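Local coordinates for protein hydrazine synthase subunit beta (Candidatus Kuenenia stuttgartiensis, PDB 5C2V) that forms part of the hydrazine synthase complex, which condenses nitric oxide with ammonium to make hydrazine, and may modulate passage of the hydroxylamine intermediate between active sites, at residues B[184-189]-B[204-209]; B[229-234]-B[241-246]; B[159-164]-B[191-196]. One frame throughout, in Å; residues are numbered along the deposited sequence.

Contact 1 (B[184-189]-B[204-209]); sequences RVIHES and IAVTHQ. With BET (trimethyl glycine), chain R.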
loop_
_atom_site.group_PDB
_atom_site.type_symbol
_atom_site.label_atom_id
_atom_site.label_comp_id
_atom_site.label_asym_id
_atom_site.label_seq_id
_atom_site.Cartn_x
_atom_site.Cartn_y
_atom_site.Cartn_z
ATOM N N ARG B 184 1.097 5.101 47.630
ATOM C CA ARG B 184 0.855 4.875 46.207
ATOM C C ARG B 184 1.402 3.534 45.732
ATOM O O ARG B 184 2.593 3.256 45.849
ATOM C CB ARG B 184 1.457 6.009 45.377
ATOM C CG ARG B 184 0.738 7.334 45.549
ATOM C CD ARG B 184 1.309 8.401 44.636
ATOM N NE ARG B 184 0.650 9.688 44.831
ATOM C CZ ARG B 184 1.004 10.809 44.213
ATOM N NH1 ARG B 184 2.017 10.805 43.356
ATOM N NH2 ARG B 184 0.347 11.936 44.451
ATOM N N VAL B 185 0.516 2.713 45.180
ATOM C CA VAL B 185 0.863 1.358 44.778
ATOM C C VAL B 185 1.399 1.282 43.350
ATOM O O VAL B 185 0.788 1.805 42.418
ATOM C CB VAL B 185 -0.360 0.424 44.901
ATOM C CG1 VAL B 185 -0.101 -0.902 44.208
ATOM C CG2 VAL B 185 -0.722 0.213 46.364
ATOM N N ILE B 186 2.545 0.626 43.185
ATOM C CA ILE B 186 3.032 0.289 41.856
ATOM C C ILE B 186 2.520 -1.103 41.525
ATOM O O ILE B 186 2.936 -2.087 42.137
ATOM C CB ILE B 186 4.571 0.312 41.768
ATOM C CG1 ILE B 186 5.117 1.691 42.138
ATOM C CG2 ILE B 186 5.029 -0.085 40.372
ATOM C CD1 ILE B 186 6.629 1.781 42.080
ATOM N N HIS B 187 1.618 -1.186 40.555
ATOM C CA HIS B 187 0.949 -2.445 40.261
ATOM C C HIS B 187 1.863 -3.403 39.510
ATOM O O HIS B 187 2.623 -2.990 38.631
ATOM C CB HIS B 187 -0.335 -2.196 39.467
ATOM C CG HIS B 187 -1.485 -1.747 40.312
ATOM N ND1 HIS B 187 -1.489 -0.547 40.990
ATOM C CD2 HIS B 187 -2.669 -2.344 40.600
ATOM C CE1 HIS B 187 -2.625 -0.420 41.653
ATOM N NE2 HIS B 187 -3.358 -1.497 41.433
ATOM N N GLU B 188 1.779 -4.681 39.873
ATOM C CA GLU B 188 2.587 -5.739 39.272
ATOM C C GLU B 188 4.082 -5.454 39.377
ATOM O O GLU B 188 4.799 -5.474 38.378
ATOM C CB GLU B 188 2.187 -5.944 37.808
ATOM C CG GLU B 188 0.754 -6.417 37.631
ATOM C CD GLU B 188 0.442 -6.820 36.205
ATOM O OE1 GLU B 188 1.319 -6.647 35.333
ATOM O OE2 GLU B 188 -0.679 -7.313 35.956
ATOM N N SER B 189 4.546 -5.183 40.592
ATOM C CA SER B 189 5.961 -4.907 40.821
ATOM C C SER B 189 6.565 -5.845 41.859
ATOM O O SER B 189 5.860 -6.386 42.712
ATOM C CB SER B 189 6.157 -3.456 41.266
ATOM O OG SER B 189 5.580 -3.234 42.541
ATOM N N ILE B 204 9.622 11.181 41.353
ATOM C CA ILE B 204 10.528 10.198 41.935
ATOM C C ILE B 204 10.707 9.010 40.998
ATOM O O ILE B 204 9.764 8.586 40.327
ATOM C CB ILE B 204 10.041 9.681 43.306
ATOM C CG1 ILE B 204 8.585 9.224 43.229
ATOM C CG2 ILE B 204 10.205 10.751 44.371
ATOM C CD1 ILE B 204 8.070 8.613 44.514
ATOM N N ALA B 205 11.924 8.481 40.947
ATOM C CA ALA B 205 12.209 7.298 40.146
ATOM C C ALA B 205 12.404 6.086 41.050
ATOM O O ALA B 205 13.048 6.180 42.099
ATOM C CB ALA B 205 13.434 7.519 39.275
ATOM N N VAL B 206 11.824 4.958 40.645
ATOM C CA VAL B 206 11.934 3.711 41.396
ATOM C C VAL B 206 12.251 2.535 40.474
ATOM O O VAL B 206 11.477 2.223 39.570
ATOM C CB VAL B 206 10.635 3.401 42.172
ATOM C CG1 VAL B 206 10.704 2.015 42.796
ATOM C CG2 VAL B 206 10.374 4.462 43.234
ATOM N N THR B 207 13.385 1.881 40.705
ATOM C CA THR B 207 13.763 0.709 39.918
ATOM C C THR B 207 13.138 -0.563 40.480
ATOM O O THR B 207 13.158 -0.788 41.690
ATOM C CB THR B 207 15.290 0.525 39.863
ATOM O OG1 THR B 207 15.851 0.771 41.159
ATOM C CG2 THR B 207 15.907 1.480 38.859
ATOM N N HIS B 208 12.591 -1.394 39.598
ATOM C CA HIS B 208 11.957 -2.637 40.022
ATOM C C HIS B 208 11.773 -3.617 38.868
ATOM O O HIS B 208 12.203 -3.363 37.742
ATOM C CB HIS B 208 10.600 -2.349 40.668
ATOM C CG HIS B 208 9.585 -1.803 39.715
ATOM N ND1 HIS B 208 8.767 -2.608 38.952
ATOM C CD2 HIS B 208 9.254 -0.526 39.398
ATOM C CE1 HIS B 208 7.976 -1.855 38.209
ATOM N NE2 HIS B 208 8.253 -0.589 38.461
ATOM N N GLN B 209 11.128 -4.740 39.167
ATOM C CA GLN B 209 10.817 -5.743 38.159
ATOM C C GLN B 209 9.316 -5.985 38.067
ATOM O O GLN B 209 8.586 -5.811 39.041
ATOM C CB GLN B 209 11.531 -7.062 38.465
ATOM C CG GLN B 209 13.005 -7.077 38.106
ATOM C CD GLN B 209 13.623 -8.453 38.262
ATOM O OE1 GLN B 209 13.410 -9.131 39.267
ATOM N NE2 GLN B 209 14.387 -8.875 37.262
HETATM N N BET R . -4.347 -3.850 36.556
HETATM C CA BET R . -2.895 -4.196 36.864
HETATM C C BET R . -1.907 -3.242 36.000
HETATM O O BET R . -1.265 -3.855 35.110
HETATM O OXT BET R . -1.914 -2.034 36.335
HETATM C C1 BET R . -5.234 -5.049 36.819
HETATM C C2 BET R . -4.525 -3.449 35.091
HETATM C C3 BET R . -4.835 -2.749 37.483
#

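Contact 2 (B[229-234]-B[241-246]); sequences NVTIIE and VARLPL. With BET (trimethyl glycine), chain R.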
loop_
_atom_site.group_PDB
_atom_site.type_symbol
_atom_site.label_atom_id
_atom_site.label_comp_id
_atom_site.label_asym_id
_atom_site.label_seq_id
_atom_site.Cartn_x
_atom_site.Cartn_y
_atom_site.Cartn_z
ATOM N N ASN B 229 11.882 -2.817 34.900
ATOM C CA ASN B 229 11.249 -1.518 34.719
ATOM C C ASN B 229 11.713 -0.430 35.681
ATOM O O ASN B 229 12.156 -0.705 36.798
ATOM C CB ASN B 229 9.731 -1.672 34.842
ATOM C CG ASN B 229 9.175 -2.726 33.907
ATOM O OD1 ASN B 229 9.071 -3.899 34.266
ATOM N ND2 ASN B 229 8.815 -2.313 32.696
ATOM N N VAL B 230 11.601 0.812 35.221
ATOM C CA VAL B 230 11.784 1.982 36.065
ATOM C C VAL B 230 10.476 2.771 36.074
ATOM O O VAL B 230 9.859 2.982 35.028
ATOM C CB VAL B 230 12.951 2.871 35.576
ATOM C CG1 VAL B 230 12.833 3.148 34.084
ATOM C CG2 VAL B 230 13.014 4.167 36.373
ATOM N N THR B 231 10.037 3.181 37.259
ATOM C CA THR B 231 8.762 3.872 37.393
ATOM C C THR B 231 8.936 5.311 37.866
ATOM O O THR B 231 9.598 5.573 38.871
ATOM C CB THR B 231 7.823 3.130 38.364
ATOM O OG1 THR B 231 7.445 1.871 37.792
ATOM C CG2 THR B 231 6.568 3.949 38.633
ATOM N N ILE B 232 8.336 6.237 37.125
ATOM C CA ILE B 232 8.347 7.647 37.482
ATOM C C ILE B 232 7.009 8.052 38.088
ATOM O O ILE B 232 5.965 7.929 37.445
ATOM C CB ILE B 232 8.640 8.539 36.261
ATOM C CG1 ILE B 232 9.876 8.034 35.512
ATOM C CG2 ILE B 232 8.815 9.988 36.688
ATOM C CD1 ILE B 232 11.138 8.043 36.344
ATOM N N ILE B 233 7.042 8.530 39.326
ATOM C CA ILE B 233 5.831 8.959 40.014
ATOM C C ILE B 233 5.822 10.472 40.210
ATOM O O ILE B 233 6.787 11.046 40.716
ATOM C CB ILE B 233 5.685 8.267 41.385
ATOM C CG1 ILE B 233 5.486 6.760 41.207
ATOM C CG2 ILE B 233 4.529 8.868 42.175
ATOM C CD1 ILE B 233 5.289 6.014 42.511
ATOM N N GLU B 234 4.729 11.110 39.804
ATOM C CA GLU B 234 4.580 12.551 39.961
ATOM C C GLU B 234 4.166 12.874 41.394
ATOM O O GLU B 234 3.131 12.410 41.875
ATOM C CB GLU B 234 3.561 13.094 38.959
ATOM C CG GLU B 234 4.018 12.985 37.512
ATOM C CD GLU B 234 2.956 13.418 36.523
ATOM O OE1 GLU B 234 1.755 13.320 36.856
ATOM O OE2 GLU B 234 3.321 13.846 35.408
ATOM N N VAL B 241 1.365 7.606 37.913
ATOM C CA VAL B 241 2.362 6.583 38.183
ATOM C C VAL B 241 2.714 5.913 36.864
ATOM O O VAL B 241 1.901 5.185 36.293
ATOM C CB VAL B 241 1.857 5.534 39.191
ATOM C CG1 VAL B 241 2.915 4.468 39.428
ATOM C CG2 VAL B 241 1.465 6.204 40.500
ATOM N N ALA B 242 3.925 6.157 36.377
ATOM C CA ALA B 242 4.298 5.693 35.047
ATOM C C ALA B 242 5.319 4.570 35.106
ATOM O O ALA B 242 6.478 4.791 35.445
ATOM C CB ALA B 242 4.837 6.852 34.219
ATOM N N ARG B 243 4.883 3.368 34.751
ATOM C CA ARG B 243 5.771 2.217 34.698
ATOM C C ARG B 243 6.380 2.114 33.306
ATOM O O ARG B 243 5.666 1.933 32.321
ATOM C CB ARG B 243 5.014 0.938 35.059
ATOM C CG ARG B 243 4.391 0.965 36.449
ATOM C CD ARG B 243 3.343 -0.125 36.618
ATOM N NE ARG B 243 2.103 0.195 35.913
ATOM C CZ ARG B 243 1.096 -0.657 35.747
ATOM N NH1 ARG B 243 1.178 -1.889 36.230
ATOM N NH2 ARG B 243 0.006 -0.277 35.094
ATOM N N LEU B 244 7.702 2.237 33.225
ATOM C CA LEU B 244 8.377 2.270 31.933
ATOM C C LEU B 244 9.396 1.143 31.799
ATOM O O LEU B 244 10.047 0.773 32.773
ATOM C CB LEU B 244 9.055 3.628 31.732
ATOM C CG LEU B 244 8.116 4.835 31.676
ATOM C CD1 LEU B 244 8.899 6.122 31.468
ATOM C CD2 LEU B 244 7.073 4.656 30.581
ATOM N N PRO B 245 9.538 0.596 30.581
ATOM C CA PRO B 245 10.440 -0.531 30.322
ATOM C C PRO B 245 11.912 -0.132 30.359
ATOM O O PRO B 245 12.238 0.988 29.976
ATOM C CB PRO B 245 10.037 -0.977 28.915
ATOM C CG PRO B 245 9.540 0.270 28.270
ATOM C CD PRO B 245 8.830 1.023 29.360
ATOM N N LEU B 246 12.766 -1.000 30.894
ATOM C CA LEU B 246 14.211 -0.877 30.709
ATOM C C LEU B 246 14.779 -1.796 29.623
ATOM O O LEU B 246 15.976 -1.754 29.337
ATOM C CB LEU B 246 14.935 -1.140 32.029
ATOM C CG LEU B 246 14.775 -0.040 33.077
ATOM C CD1 LEU B 246 15.212 -0.528 34.448
ATOM C CD2 LEU B 246 15.568 1.191 32.661
HETATM N N BET R . -4.347 -3.850 36.556
HETATM C CA BET R . -2.895 -4.196 36.864
HETATM C C BET R . -1.907 -3.242 36.000
HETATM O O BET R . -1.265 -3.855 35.110
HETATM O OXT BET R . -1.914 -2.034 36.335
HETATM C C1 BET R . -5.234 -5.049 36.819
HETATM C C2 BET R . -4.525 -3.449 35.091
HETATM C C3 BET R . -4.835 -2.749 37.483
#

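Contact 3 (B[159-164]-B[191-196]); sequences ILDTVG and NLRDVV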
loop_
_atom_site.group_PDB
_atom_site.type_symbol
_atom_site.label_atom_id
_atom_site.label_comp_id
_atom_site.label_asym_id
_atom_site.label_seq_id
_atom_site.Cartn_x
_atom_site.Cartn_y
_atom_site.Cartn_z
ATOM N N ILE B 159 10.260 3.367 49.702
ATOM C CA ILE B 159 9.851 2.216 48.914
ATOM C C ILE B 159 9.621 1.026 49.829
ATOM O O ILE B 159 10.507 0.623 50.586
ATOM C CB ILE B 159 10.888 1.839 47.839
ATOM C CG1 ILE B 159 12.304 1.885 48.415
ATOM C CG2 ILE B 159 10.769 2.766 46.641
ATOM C CD1 ILE B 159 13.356 1.340 47.482
ATOM N N LEU B 160 8.423 0.461 49.757
ATOM C CA LEU B 160 8.119 -0.724 50.533
ATOM C C LEU B 160 8.237 -1.933 49.630
ATOM O O LEU B 160 7.420 -2.132 48.731
ATOM C CB LEU B 160 6.719 -0.647 51.141
ATOM C CG LEU B 160 6.325 0.659 51.828
ATOM C CD1 LEU B 160 4.908 0.558 52.366
ATOM C CD2 LEU B 160 7.304 1.001 52.939
ATOM N N ASP B 161 9.255 -2.746 49.878
ATOM C CA ASP B 161 9.418 -3.971 49.124
ATOM C C ASP B 161 8.874 -5.060 50.027
ATOM O O ASP B 161 9.488 -5.421 51.031
ATOM C CB ASP B 161 10.886 -4.201 48.756
ATOM C CG ASP B 161 11.076 -5.354 47.794
ATOM O OD1 ASP B 161 10.121 -5.683 47.060
ATOM O OD2 ASP B 161 12.186 -5.924 47.763
ATOM N N THR B 162 7.714 -5.581 49.654
ATOM C CA THR B 162 6.934 -6.408 50.556
ATOM C C THR B 162 6.861 -7.830 50.041
ATOM O O THR B 162 6.298 -8.088 48.978
ATOM C CB THR B 162 5.512 -5.847 50.737
ATOM O OG1 THR B 162 5.581 -4.578 51.399
ATOM C CG2 THR B 162 4.666 -6.795 51.571
ATOM N N VAL B 163 7.446 -8.750 50.800
ATOM C CA VAL B 163 7.484 -10.147 50.405
ATOM C C VAL B 163 6.070 -10.704 50.266
ATOM O O VAL B 163 5.165 -10.328 51.012
ATOM C CB VAL B 163 8.288 -10.992 51.411
ATOM C CG1 VAL B 163 9.730 -10.514 51.457
ATOM C CG2 VAL B 163 7.664 -10.919 52.797
ATOM N N GLY B 164 5.885 -11.576 49.282
ATOM C CA GLY B 164 4.592 -12.185 49.030
ATOM C C GLY B 164 3.561 -11.214 48.489
ATOM O O GLY B 164 2.359 -11.449 48.605
ATOM N N ASN B 191 10.732 -6.584 43.946
ATOM C CA ASN B 191 12.140 -6.224 44.097
ATOM C C ASN B 191 12.444 -4.737 43.928
ATOM O O ASN B 191 13.255 -4.373 43.077
ATOM C CB ASN B 191 13.002 -7.017 43.109
ATOM C CG ASN B 191 12.809 -8.513 43.232
ATOM O OD1 ASN B 191 12.591 -9.034 44.325
ATOM N ND2 ASN B 191 12.894 -9.216 42.107
ATOM N N LEU B 192 11.807 -3.868 44.711
ATOM C CA LEU B 192 12.108 -2.450 44.555
ATOM C C LEU B 192 13.437 -2.196 45.254
ATOM O O LEU B 192 13.536 -2.317 46.476
ATOM C CB LEU B 192 11.016 -1.581 45.192
ATOM C CG LEU B 192 9.600 -1.402 44.632
ATOM C CD1 LEU B 192 8.887 -2.725 44.390
ATOM C CD2 LEU B 192 8.792 -0.544 45.595
ATOM N N ARG B 193 14.459 -1.844 44.479
ATOM C CA ARG B 193 15.788 -1.649 45.049
ATOM C C ARG B 193 16.229 -0.220 45.388
ATOM O O ARG B 193 17.214 -0.039 46.106
ATOM C CB ARG B 193 16.814 -2.263 44.097
ATOM C CG ARG B 193 16.682 -3.769 43.937
ATOM C CD ARG B 193 17.035 -4.479 45.234
ATOM N NE ARG B 193 15.868 -5.120 45.825
ATOM C CZ ARG B 193 15.637 -6.425 45.786
ATOM N NH1 ARG B 193 16.500 -7.241 45.194
ATOM N NH2 ARG B 193 14.535 -6.909 46.338
ATOM N N ASP B 194 15.521 0.790 44.889
ATOM C CA ASP B 194 15.935 2.173 45.138
ATOM C C ASP B 194 14.818 3.187 44.883
ATOM O O ASP B 194 13.848 2.890 44.187
ATOM C CB ASP B 194 17.159 2.520 44.285
ATOM C CG ASP B 194 18.064 3.541 44.951
ATOM O OD1 ASP B 194 17.607 4.223 45.893
ATOM O OD2 ASP B 194 19.237 3.658 44.535
ATOM N N VAL B 195 14.965 4.382 45.444
ATOM C CA VAL B 195 14.110 5.510 45.081
ATOM C C VAL B 195 14.907 6.818 45.068
ATOM O O VAL B 195 15.655 7.101 46.004
ATOM C CB VAL B 195 12.905 5.639 46.040
ATOM C CG1 VAL B 195 13.350 5.510 47.493
ATOM C CG2 VAL B 195 12.156 6.944 45.801
ATOM N N VAL B 196 14.756 7.613 44.011
ATOM C CA VAL B 196 15.427 8.915 43.961
ATOM C C VAL B 196 14.465 10.052 43.630
ATOM O O VAL B 196 13.411 9.834 43.039
ATOM C CB VAL B 196 16.578 8.933 42.931
ATOM C CG1 VAL B 196 17.685 7.977 43.347
ATOM C CG2 VAL B 196 16.062 8.602 41.541
HETATM O O HOH W 1 12.571 -8.298 47.017
#

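Contact 1 (B[184-189]-B[204-209])
I186 and S189 both come to rest against the imidazole of H208, on the same side of its plane. The branch methyl CG2 of I186 lies 3.8 Å from H208 NE2, while CB of S189 sits 3.6 Å from H208 ND1, so the two carbons lie near the ND1-CE1-NE2 part of the ring. Both approach at a slant. The other branch of I186 is extended (chi2 180°) and carries CD1 to within 4.1 Å of V206 CG1. The example illustrates how neighbouring blades of a beta-propeller are joined: I186 ends the last strand of one four-stranded blade, and H208 and V206 belong to the second strand of the next, with no backbone ladder between them. The ring itself is tethered at both nitrogens. ND1 gives a weak, nearly straight hydrogen bond of 3.2 Å to O of Q209, and NE2 pairs with the hydroxyl of T231 further across the same blade. That carbonyl of Q209 also meets the CA of S189 in a CA-H...O contact of 3.3 Å. S189 turns its hydroxyl back into its own turn, OG donating to I186 O at 2.9 Å from 38° above the carbonyl plane. Within the same turn H187 and E188 border the bound trimethyl glycine: CB of H187 stands 3.5 Å from the ligand's OXT, while E188 OE1 forms a salt bridge with R302.

Contact 2 (B[229-234]-B[241-246])
The carbonyl oxygen of L244 is gripped twice from the opposite strand: the backbone N of V230 donates to it at 2.9 Å, and the side-chain ND2 of N229, whose OD1 is hydrogen-bonded to the hydroxyl of T210, adds a weak bond of 3.3 Å. The setting is a beta hairpin made by the third and fourth strands of a propeller blade, antiparallel, the axes of the two short segments at 154°. V230 with L244 and I232 with A242 are the hydrogen-bonded pairs; the non-hydrogen-bonded pair T231 with R243 lies between them. Each hydrogen-bonded pair is closed by N-H...O bonds in both directions, a regular ladder that fixes the register of the hairpin. On the face bearing V230, the CG1 methyl of that valine meets CD2 of L246 at 3.7 Å, the two side chains crossing at about a right angle. On the other face I233 and V241 run side by side, and V241 CG1 also comes 3.8 Å from the methyl CG2 of T231. T231 OG1, whose hydrogen-bond partner is H208, lies 3.5 Å from CG of R243, and the two side chains run alongside each other in the same direction. From there the arginine leaves the sheet for the ligand pocket. A bend at chi3 (-75°) turns NE off the line of the chain, and the guanidinium reaches the carboxylate of trimethyl glycine, whose carbon lies in the guanidinium plane at its edge. A salt bridge to D299 from NH2 and a hydrogen bond from NH1 to O of H187 also hold the group. NH2 donates to OXT of the ligand at 2.9 Å, while NH1 makes two weak bonds, to OXT at 3.1 Å and to the second carboxylate oxygen.

Contact 3 (B[159-164]-B[191-196])
I159 drives its side chain into the opposing strand: CG2 lies 3.6 Å from CB of V195, and CB is 3.9 Å from the CD2 methyl of L192. These are adjoining blades of the beta-propeller, the second strand of one facing the first strand of the next, and apolar side chains meet at the I159 end of the seam. The side chains of I159 and V195 pass alongside one another, running opposite ways. At chi1 44°, CG1 of I159 sits between the backbone N and carbonyl carbon, and CD1 beyond it rests over the backbone at D194. L160 points its side chain away, but the CD2 methyl of L192 lies 3.8 Å from L160 O. D161 then changes the character of the contact. Its CG, anti to the backbone N (chi1 -171°), is set beside N of L192, which gives OD1 a weak hydrogen bond of 3.4 Å; OD1 also forms a salt bridge with R168. OD2 faces the guanidinium edge of R193 in a modelled salt bridge, though the placing of NH2 is doubtful; R193 also forms a salt bridge through NH1 with E69 of the gamma subunit. A water donates at 2.8 Å to OD1 of N191, whose ND2 hydrogen-bonds to OE1 of Q209.

How the contacts relate
Contacts 1 and 3 both join the blade that ends at residue 186 to the blade that follows, whereas contact 2 lies wholly within that second blade. Centres of contacts 1 and 2 are about 7 Å apart, those of 1 and 3 about 8 Å, and those of 2 and 3 about 14 Å. Segment 204-209 lies on the strand between those carrying 191-196 and 229-234. It packs on 229-234 through A205 CB and I232 CD1 at 3.8 Å, and probably hydrogen-bonds to 191-196 through A205 N and V196 O at 2.9 Å. Contacts 1 and 2 both border trimethyl glycine; in contact 3 the side chain of L192 is about 13 Å from it, and that of N191 about 9 Å from a heme c.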